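Local coordinates for protein myosin regulatory light chain, striated adductor muscle (Argopecten irradians, PDB 1WDC) that serves as the calcium-binding regulatory light chain of scallop muscle myosin, conferring calcium-dependent control on the motor and its ATPase activity, at residues M20-F34 with G65-S77. Residues are numbered along the deposited sequence; the frame is centred on the assembly and turned at random.
Sequences MKEAFSMIDVDRDGF and GPLNFTMFLSIFS. With MG (magnesium ion), chain D.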
ATOM      1  N   MET B  20      20.198 -12.868 -27.198  1.00 62.69           N
ATOM      2  CA  MET B  20      20.372 -11.585 -27.907  1.00 60.53           C
ATOM      3  C   MET B  20      21.354 -11.637 -29.084  1.00 57.71           C
ATOM      4  O   MET B  20      21.261 -10.847 -30.023  1.00 54.64           O
ATOM      5  CB  MET B  20      20.829 -10.508 -26.930  1.00 60.10           C
ATOM      6  CG  MET B  20      19.983 -10.425 -25.696  1.00 62.56           C
ATOM      7  SD  MET B  20      19.584  -8.746 -25.306  1.00 71.64           S
ATOM      8  CE  MET B  20      17.950  -8.960 -24.596  1.00 71.18           C
ATOM      9  N   LYS B  21      22.386 -12.449 -28.912  1.00 54.71           N
ATOM     10  CA  LYS B  21      23.284 -12.847 -29.973  1.00 53.96           C
ATOM     11  C   LYS B  21      22.526 -13.377 -31.187  1.00 50.19           C
ATOM     12  O   LYS B  21      22.882 -13.079 -32.311  1.00 48.67           O
ATOM     13  CB  LYS B  21      24.218 -13.929 -29.427  1.00 59.74           C
ATOM     14  CG  LYS B  21      25.687 -13.607 -29.538  1.00 66.92           C
ATOM     15  CD  LYS B  21      26.181 -13.884 -30.953  1.00 74.29           C
ATOM     16  CE  LYS B  21      27.195 -12.829 -31.395  1.00 78.15           C
ATOM     17  NZ  LYS B  21      26.564 -11.481 -31.535  1.00 79.61           N
ATOM     18  N   GLU B  22      21.526 -14.220 -30.958  1.00 49.64           N
ATOM     19  CA  GLU B  22      20.768 -14.837 -32.045  1.00 48.38           C
ATOM     20  C   GLU B  22      19.765 -13.855 -32.622  1.00 43.09           C
ATOM     21  O   GLU B  22      19.438 -13.930 -33.796  1.00 42.42           O
ATOM     22  CB  GLU B  22      20.018 -16.086 -31.556  1.00 56.24           C
ATOM     23  CG  GLU B  22      20.374 -17.392 -32.301  1.00 69.73           C
ATOM     24  CD  GLU B  22      19.715 -17.539 -33.700  1.00 79.32           C
ATOM     25  OE1 GLU B  22      20.137 -16.818 -34.648  1.00 84.81           O
ATOM     26  OE2 GLU B  22      18.839 -18.440 -33.872  1.00 80.04           O
ATOM     27  N   ALA B  23      19.173 -13.042 -31.754  1.00 38.07           N
ATOM     28  CA  ALA B  23      18.298 -11.967 -32.192  1.00 33.73           C
ATOM     29  C   ALA B  23      19.139 -11.014 -33.028  1.00 33.47           C
ATOM     30  O   ALA B  23      18.753 -10.668 -34.142  1.00 34.32           O
ATOM     31  CB  ALA B  23      17.708 -11.229 -30.991  1.00 28.53           C
ATOM     32  N   PHE B  24      20.353 -10.736 -32.555  1.00 28.96           N
ATOM     33  CA  PHE B  24      21.219  -9.780 -33.216  1.00 34.41           C
ATOM     34  C   PHE B  24      21.661 -10.196 -34.629  1.00 38.31           C
ATOM     35  O   PHE B  24      21.857  -9.343 -35.501  1.00 37.95           O
ATOM     36  CB  PHE B  24      22.455  -9.495 -32.355  1.00 36.34           C
ATOM     37  CG  PHE B  24      23.433  -8.571 -33.004  1.00 33.64           C
ATOM     38  CD1 PHE B  24      24.373  -9.065 -33.911  1.00 33.58           C
ATOM     39  CD2 PHE B  24      23.302  -7.186 -32.842  1.00 32.53           C
ATOM     40  CE1 PHE B  24      25.148  -8.195 -34.670  1.00 32.24           C
ATOM     41  CE2 PHE B  24      24.076  -6.293 -33.592  1.00 32.25           C
ATOM     42  CZ  PHE B  24      24.997  -6.799 -34.517  1.00 33.07           C
ATOM     43  N   SER B  25      21.879 -11.492 -34.839  1.00 43.51           N
ATOM     44  CA  SER B  25      22.333 -11.984 -36.141  1.00 47.20           C
ATOM     45  C   SER B  25      21.199 -12.250 -37.160  1.00 47.18           C
ATOM     46  O   SER B  25      21.444 -12.609 -38.319  1.00 50.91           O
ATOM     47  CB  SER B  25      23.196 -13.237 -35.939  1.00 48.69           C
ATOM     48  OG  SER B  25      22.507 -14.210 -35.180  1.00 56.18           O
ATOM     49  N   MET B  26      19.967 -11.986 -36.744  1.00 47.53           N
ATOM     50  CA  MET B  26      18.814 -11.979 -37.640  1.00 44.80           C
ATOM     51  C   MET B  26      18.449 -10.543 -37.986  1.00 41.24           C
ATOM     52  O   MET B  26      17.875 -10.279 -39.050  1.00 41.01           O
ATOM     53  CB  MET B  26      17.624 -12.624 -36.949  1.00 49.85           C
ATOM     54  CG  MET B  26      17.334 -14.019 -37.392  1.00 55.81           C
ATOM     55  SD  MET B  26      15.672 -14.386 -36.892  1.00 69.94           S
ATOM     56  CE  MET B  26      14.693 -13.471 -38.149  1.00 66.13           C
ATOM     57  N   ILE B  27      18.606  -9.663 -36.996  1.00 36.80           N
ATOM     58  CA  ILE B  27      18.473  -8.227 -37.210  1.00 33.04           C
ATOM     59  C   ILE B  27      19.613  -7.749 -38.111  1.00 33.08           C
ATOM     60  O   ILE B  27      19.414  -6.864 -38.933  1.00 33.76           O
ATOM     61  CB  ILE B  27      18.532  -7.444 -35.885  1.00 28.59           C
ATOM     62  CG1 ILE B  27      17.447  -7.955 -34.933  1.00 32.79           C
ATOM     63  CG2 ILE B  27      18.355  -5.948 -36.139  1.00 24.40           C
ATOM     64  CD1 ILE B  27      17.462  -7.256 -33.556  1.00 31.13           C
ATOM     65  N   ASP B  28      20.791  -8.351 -37.970  1.00 31.64           N
ATOM     66  CA  ASP B  28      21.945  -7.949 -38.758  1.00 35.98           C
ATOM     67  C   ASP B  28      21.885  -8.533 -40.170  1.00 39.67           C
ATOM     68  O   ASP B  28      22.765  -9.282 -40.605  1.00 41.50           O
ATOM     69  CB  ASP B  28      23.234  -8.368 -38.062  1.00 34.56           C
ATOM     70  CG  ASP B  28      24.447  -8.082 -38.891  1.00 34.63           C
ATOM     71  OD1 ASP B  28      24.411  -7.113 -39.671  1.00 30.45           O
ATOM     72  OD2 ASP B  28      25.360  -8.919 -38.880  1.00 37.47           O
ATOM     73  N   VAL B  29      20.931  -8.026 -40.937  1.00 43.96           N
ATOM     74  CA  VAL B  29      20.457  -8.710 -42.132  1.00 47.14           C
ATOM     75  C   VAL B  29      21.569  -9.014 -43.153  1.00 46.97           C
ATOM     76  O   VAL B  29      21.675 -10.154 -43.628  1.00 44.94           O
ATOM     77  CB  VAL B  29      19.276  -7.912 -42.771  1.00 47.73           C
ATOM     78  CG1 VAL B  29      18.954  -8.450 -44.148  1.00 49.63           C
ATOM     79  CG2 VAL B  29      18.025  -8.020 -41.879  1.00 43.83           C
ATOM     80  N   ASP B  30      22.534  -8.099 -43.251  1.00 47.60           N
ATOM     81  CA  ASP B  30      23.598  -8.176 -44.252  1.00 48.93           C
ATOM     82  C   ASP B  30      24.899  -8.868 -43.770  1.00 48.68           C
ATOM     83  O   ASP B  30      25.923  -8.850 -44.472  1.00 47.70           O
ATOM     84  CB  ASP B  30      23.891  -6.760 -44.784  1.00 46.02           C
ATOM     85  CG  ASP B  30      24.439  -5.835 -43.715  1.00 48.07           C
ATOM     86  OD1 ASP B  30      25.004  -6.349 -42.740  1.00 51.05           O
ATOM     87  OD2 ASP B  30      24.388  -4.598 -43.879  1.00 47.84           O
ATOM     88  N   ARG B  31      24.766  -9.636 -42.691  1.00 50.69           N
ATOM     89  CA  ARG B  31      25.857  -9.989 -41.776  1.00 51.28           C
ATOM     90  C   ARG B  31      27.227  -9.357 -41.937  1.00 47.30           C
ATOM     91  O   ARG B  31      28.203 -10.041 -42.197  1.00 48.36           O
ATOM     92  CB  ARG B  31      26.002 -11.509 -41.654  1.00 59.41           C
ATOM     93  CG  ARG B  31      25.830 -12.303 -42.928  1.00 69.82           C
ATOM     94  CD  ARG B  31      27.188 -12.706 -43.530  1.00 78.94           C
ATOM     95  NE  ARG B  31      27.990 -13.594 -42.683  1.00 83.15           N
ATOM     96  CZ  ARG B  31      29.299 -13.447 -42.485  1.00 87.01           C
ATOM     97  NH1 ARG B  31      29.912 -12.343 -42.894  1.00 87.51           N
ATOM     98  NH2 ARG B  31      29.986 -14.364 -41.808  1.00 90.29           N
ATOM     99  N   ASP B  32      27.321  -8.101 -41.522  1.00 46.06           N
ATOM    100  CA  ASP B  32      28.591  -7.398 -41.442  1.00 45.92           C
ATOM    101  C   ASP B  32      29.008  -7.128 -39.988  1.00 45.12           C
ATOM    102  O   ASP B  32      30.041  -6.491 -39.728  1.00 44.65           O
ATOM    103  CB  ASP B  32      28.516  -6.084 -42.257  1.00 47.46           C
ATOM    104  CG  ASP B  32      27.735  -4.980 -41.550  1.00 49.41           C
ATOM    105  OD1 ASP B  32      27.051  -5.294 -40.564  1.00 55.51           O
ATOM    106  OD2 ASP B  32      27.820  -3.792 -41.950  1.00 48.03           O
ATOM    107  N   GLY B  33      28.081  -7.409 -39.071  1.00 44.24           N
ATOM    108  CA  GLY B  33      28.365  -7.286 -37.651  1.00 42.39           C
ATOM    109  C   GLY B  33      27.952  -5.998 -36.958  1.00 39.07           C
ATOM    110  O   GLY B  33      28.346  -5.783 -35.820  1.00 42.18           O
ATOM    111  N   PHE B  34      27.387  -5.056 -37.705  1.00 36.01           N
ATOM    112  CA  PHE B  34      26.750  -3.883 -37.126  1.00 36.12           C
ATOM    113  C   PHE B  34      25.343  -3.873 -37.640  1.00 36.66           C
ATOM    114  O   PHE B  34      24.987  -4.643 -38.529  1.00 36.97           O
ATOM    115  CB  PHE B  34      27.436  -2.581 -37.542  1.00 40.14           C
ATOM    116  CG  PHE B  34      28.926  -2.657 -37.514  1.00 48.27           C
ATOM    117  CD1 PHE B  34      29.597  -2.725 -36.289  1.00 48.60           C
ATOM    118  CD2 PHE B  34      29.634  -2.954 -38.687  1.00 48.11           C
ATOM    119  CE1 PHE B  34      30.941  -3.121 -36.225  1.00 48.88           C
ATOM    120  CE2 PHE B  34      30.966  -3.348 -38.629  1.00 48.49           C
ATOM    121  CZ  PHE B  34      31.620  -3.438 -37.389  1.00 47.57           C
ATOM    122  N   GLY B  65      28.195   4.941 -30.405  1.00 39.12           N
ATOM    123  CA  GLY B  65      28.925   4.692 -31.627  1.00 33.24           C
ATOM    124  C   GLY B  65      28.354   3.559 -32.459  1.00 32.31           C
ATOM    125  O   GLY B  65      27.133   3.375 -32.560  1.00 30.64           O
ATOM    126  N   PRO B  66      29.231   2.858 -33.187  1.00 31.29           N
ATOM    127  CA  PRO B  66      28.797   1.802 -34.106  1.00 31.91           C
ATOM    128  C   PRO B  66      28.071   0.676 -33.386  1.00 32.79           C
ATOM    129  O   PRO B  66      28.522   0.205 -32.338  1.00 34.64           O
ATOM    130  CB  PRO B  66      30.105   1.312 -34.743  1.00 27.38           C
ATOM    131  CG  PRO B  66      31.195   2.001 -34.005  1.00 27.76           C
ATOM    132  CD  PRO B  66      30.637   3.228 -33.398  1.00 26.82           C
ATOM    133  N   LEU B  67      27.061   0.128 -34.056  1.00 36.23           N
ATOM    134  CA  LEU B  67      26.146  -0.828 -33.442  1.00 33.60           C
ATOM    135  C   LEU B  67      26.515  -2.274 -33.705  1.00 32.43           C
ATOM    136  O   LEU B  67      25.812  -2.990 -34.407  1.00 32.19           O
ATOM    137  CB  LEU B  67      24.715  -0.544 -33.900  1.00 36.00           C
ATOM    138  CG  LEU B  67      23.489  -1.006 -33.092  1.00 34.70           C
ATOM    139  CD1 LEU B  67      23.807  -1.171 -31.640  1.00 29.72           C
ATOM    140  CD2 LEU B  67      22.381   0.034 -33.289  1.00 33.91           C
ATOM    141  N   ASN B  68      27.630  -2.697 -33.117  1.00 34.25           N
ATOM    142  CA  ASN B  68      27.967  -4.114 -33.041  1.00 35.74           C
ATOM    143  C   ASN B  68      27.252  -4.777 -31.848  1.00 34.80           C
ATOM    144  O   ASN B  68      26.479  -4.137 -31.151  1.00 31.31           O
ATOM    145  CB  ASN B  68      29.508  -4.301 -32.975  1.00 38.18           C
ATOM    146  CG  ASN B  68      30.154  -3.724 -31.700  1.00 41.73           C
ATOM    147  OD1 ASN B  68      29.477  -3.174 -30.815  1.00 44.83           O
ATOM    148  ND2 ASN B  68      31.475  -3.881 -31.595  1.00 39.55           N
ATOM    149  N   PHE B  69      27.437  -6.073 -31.668  1.00 33.90           N
ATOM    150  CA  PHE B  69      26.756  -6.754 -30.576  1.00 37.70           C
ATOM    151  C   PHE B  69      27.041  -6.151 -29.192  1.00 39.18           C
ATOM    152  O   PHE B  69      26.140  -6.017 -28.373  1.00 41.77           O
ATOM    153  CB  PHE B  69      27.104  -8.233 -30.573  1.00 37.58           C
ATOM    154  CG  PHE B  69      26.312  -9.021 -29.582  1.00 42.54           C
ATOM    155  CD1 PHE B  69      24.962  -8.765 -29.405  1.00 42.87           C
ATOM    156  CD2 PHE B  69      26.941  -9.928 -28.741  1.00 45.75           C
ATOM    157  CE1 PHE B  69      24.247  -9.383 -28.404  1.00 41.33           C
ATOM    158  CE2 PHE B  69      26.230 -10.555 -27.731  1.00 47.23           C
ATOM    159  CZ  PHE B  69      24.876 -10.277 -27.562  1.00 44.30           C
ATOM    160  N   THR B  70      28.275  -5.726 -28.961  1.00 35.35           N
ATOM    161  CA  THR B  70      28.678  -5.241 -27.652  1.00 33.32           C
ATOM    162  C   THR B  70      27.888  -3.990 -27.280  1.00 34.52           C
ATOM    163  O   THR B  70      27.439  -3.823 -26.136  1.00 35.98           O
ATOM    164  CB  THR B  70      30.195  -4.948 -27.647  1.00 30.28           C
ATOM    165  OG1 THR B  70      30.899  -6.178 -27.530  1.00 34.56           O
ATOM    166  CG2 THR B  70      30.591  -4.117 -26.508  1.00 28.24           C
ATOM    167  N   MET B  71      27.675  -3.132 -28.265  1.00 32.06           N
ATOM    168  CA  MET B  71      26.910  -1.920 -28.058  1.00 31.14           C
ATOM    169  C   MET B  71      25.392  -2.275 -27.990  1.00 31.11           C
ATOM    170  O   MET B  71      24.625  -1.610 -27.267  1.00 27.55           O
ATOM    171  CB  MET B  71      27.247  -0.959 -29.198  1.00 29.69           C
ATOM    172  CG  MET B  71      26.230   0.087 -29.499  1.00 34.38           C
ATOM    173  SD  MET B  71      26.396   1.407 -28.375  1.00 40.63           S
ATOM    174  CE  MET B  71      28.052   1.094 -27.752  1.00 51.35           C
ATOM    175  N   PHE B  72      25.020  -3.400 -28.620  1.00 28.30           N
ATOM    176  CA  PHE B  72      23.630  -3.896 -28.679  1.00 31.58           C
ATOM    177  C   PHE B  72      23.196  -4.410 -27.305  1.00 31.67           C
ATOM    178  O   PHE B  72      22.096  -4.153 -26.842  1.00 32.66           O
ATOM    179  CB  PHE B  72      23.524  -5.051 -29.697  1.00 25.44           C
ATOM    180  CG  PHE B  72      22.122  -5.656 -29.825  1.00 27.50           C
ATOM    181  CD1 PHE B  72      21.163  -5.076 -30.660  1.00 29.07           C
ATOM    182  CD2 PHE B  72      21.804  -6.859 -29.210  1.00 23.22           C
ATOM    183  CE1 PHE B  72      19.919  -5.699 -30.880  1.00 31.00           C
ATOM    184  CE2 PHE B  72      20.572  -7.485 -29.424  1.00 24.36           C
ATOM    185  CZ  PHE B  72      19.628  -6.907 -30.260  1.00 24.35           C
ATOM    186  N   LEU B  73      23.947  -5.388 -26.849  1.00 32.67           N
ATOM    187  CA  LEU B  73      23.832  -5.909 -25.513  1.00 36.53           C
ATOM    188  C   LEU B  73      23.664  -4.786 -24.511  1.00 36.92           C
ATOM    189  O   LEU B  73      22.747  -4.815 -23.686  1.00 38.12           O
ATOM    190  CB  LEU B  73      25.096  -6.686 -25.211  1.00 38.91           C
ATOM    191  CG  LEU B  73      25.035  -7.857 -24.245  1.00 45.94           C
ATOM    192  CD1 LEU B  73      23.643  -8.505 -24.174  1.00 41.44           C
ATOM    193  CD2 LEU B  73      26.092  -8.824 -24.726  1.00 45.84           C
ATOM    194  N   SER B  74      24.510  -3.769 -24.650  1.00 35.97           N
ATOM    195  CA  SER B  74      24.595  -2.681 -23.684  1.00 33.60           C
ATOM    196  C   SER B  74      23.378  -1.759 -23.630  1.00 33.68           C
ATOM    197  O   SER B  74      23.038  -1.289 -22.548  1.00 34.03           O
ATOM    198  CB  SER B  74      25.857  -1.854 -23.923  1.00 30.76           C
ATOM    199  OG  SER B  74      25.578  -0.469 -23.726  1.00 35.13           O
ATOM    200  N   ILE B  75      22.759  -1.448 -24.772  1.00 32.15           N
ATOM    201  CA  ILE B  75      21.548  -0.609 -24.762  1.00 33.66           C
ATOM    202  C   ILE B  75      20.327  -1.342 -24.145  1.00 32.98           C
ATOM    203  O   ILE B  75      19.383  -0.702 -23.656  1.00 32.33           O
ATOM    204  CB  ILE B  75      21.164  -0.061 -26.209  1.00 34.82           C
ATOM    205  CG1 ILE B  75      20.470  -1.145 -27.044  1.00 39.08           C
ATOM    206  CG2 ILE B  75      22.410   0.460 -26.945  1.00 37.32           C
ATOM    207  CD1 ILE B  75      19.787  -0.620 -28.285  1.00 42.40           C
ATOM    208  N   PHE B  76      20.317  -2.670 -24.278  1.00 31.51           N
ATOM    209  CA  PHE B  76      19.306  -3.524 -23.674  1.00 35.67           C
ATOM    210  C   PHE B  76      19.554  -3.625 -22.170  1.00 38.34           C
ATOM    211  O   PHE B  76      18.694  -3.257 -21.380  1.00 42.23           O
ATOM    212  CB  PHE B  76      19.315  -4.920 -24.327  1.00 32.49           C
ATOM    213  CG  PHE B  76      18.357  -5.055 -25.499  1.00 34.56           C
ATOM    214  CD1 PHE B  76      18.724  -4.635 -26.786  1.00 39.47           C
ATOM    215  CD2 PHE B  76      17.073  -5.554 -25.324  1.00 32.61           C
ATOM    216  CE1 PHE B  76      17.817  -4.715 -27.876  1.00 34.09           C
ATOM    217  CE2 PHE B  76      16.178  -5.634 -26.412  1.00 30.14           C
ATOM    218  CZ  PHE B  76      16.551  -5.216 -27.679  1.00 29.38           C
ATOM    219  N   SER B  77      20.801  -3.876 -21.788  1.00 40.31           N
ATOM    220  CA  SER B  77      21.137  -3.998 -20.388  1.00 39.74           C
ATOM    221  C   SER B  77      20.851  -2.707 -19.631  1.00 38.34           C
ATOM    222  O   SER B  77      20.243  -2.755 -18.577  1.00 42.40           O
ATOM    223  CB  SER B  77      22.593  -4.422 -20.221  1.00 40.30           C
ATOM    224  OG  SER B  77      23.336  -3.415 -19.562  1.00 50.35           O
TER
HETATM  225 MG    MG D 502      24.646  -4.990 -40.819  1.00 25.62          MG
HETATM  226  O   HOH W   1      24.702  -2.732 -41.675  1.00 32.94           O
HETATM  227  O   HOH W   2      29.111  -7.628 -33.628  1.00 26.65           O
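Phe-24 and Phe-72 meet edge to face where the helix entering the metal loop of the first EF-hand packs against helix 69-77. Helix 20-27 leads into the magnesium-binding loop. The two helix segments cross at 119°. The tight part is an aromatic cluster of Phe-24, Phe-69 and Phe-72. Phe-24 CG lies anti to the backbone N (chi1 177°), which carries the ring across to the other helix. Its CD2 then sits 3.6 Å from Phe-72 CG, over the ring face. Phe-76 CE1 lies over the rim of the opposite face of Phe-72. Met-20 fits as a knob among Phe-69, Phe-72, Leu-73 and Phe-76. Its bent chain brings CE to 3.6 Å from Phe-76 CD2. Aromatic side chains of another protein chain also meet Phe-76.

The solvent side is looser. Lys-21 is exposed, yet its chain folds back over Phe-69, with NZ 3.6 Å from the ring centroid in an off-centre cation-pi contact. Phe-34 lies exposed beside Pro-66 and Asn-68, while its carbonyl O binds magnesium with Asp-28, Asp-30, Asp-32 and Asp-39. No direct hydrogen bond links the two segments here. Asn-68 N-caps its helix through OD1, which accepts from Met-71 N. One water bridges the gap, donating to Gly-33 O and accepting from Phe-69 N, at 3.0 Å from each.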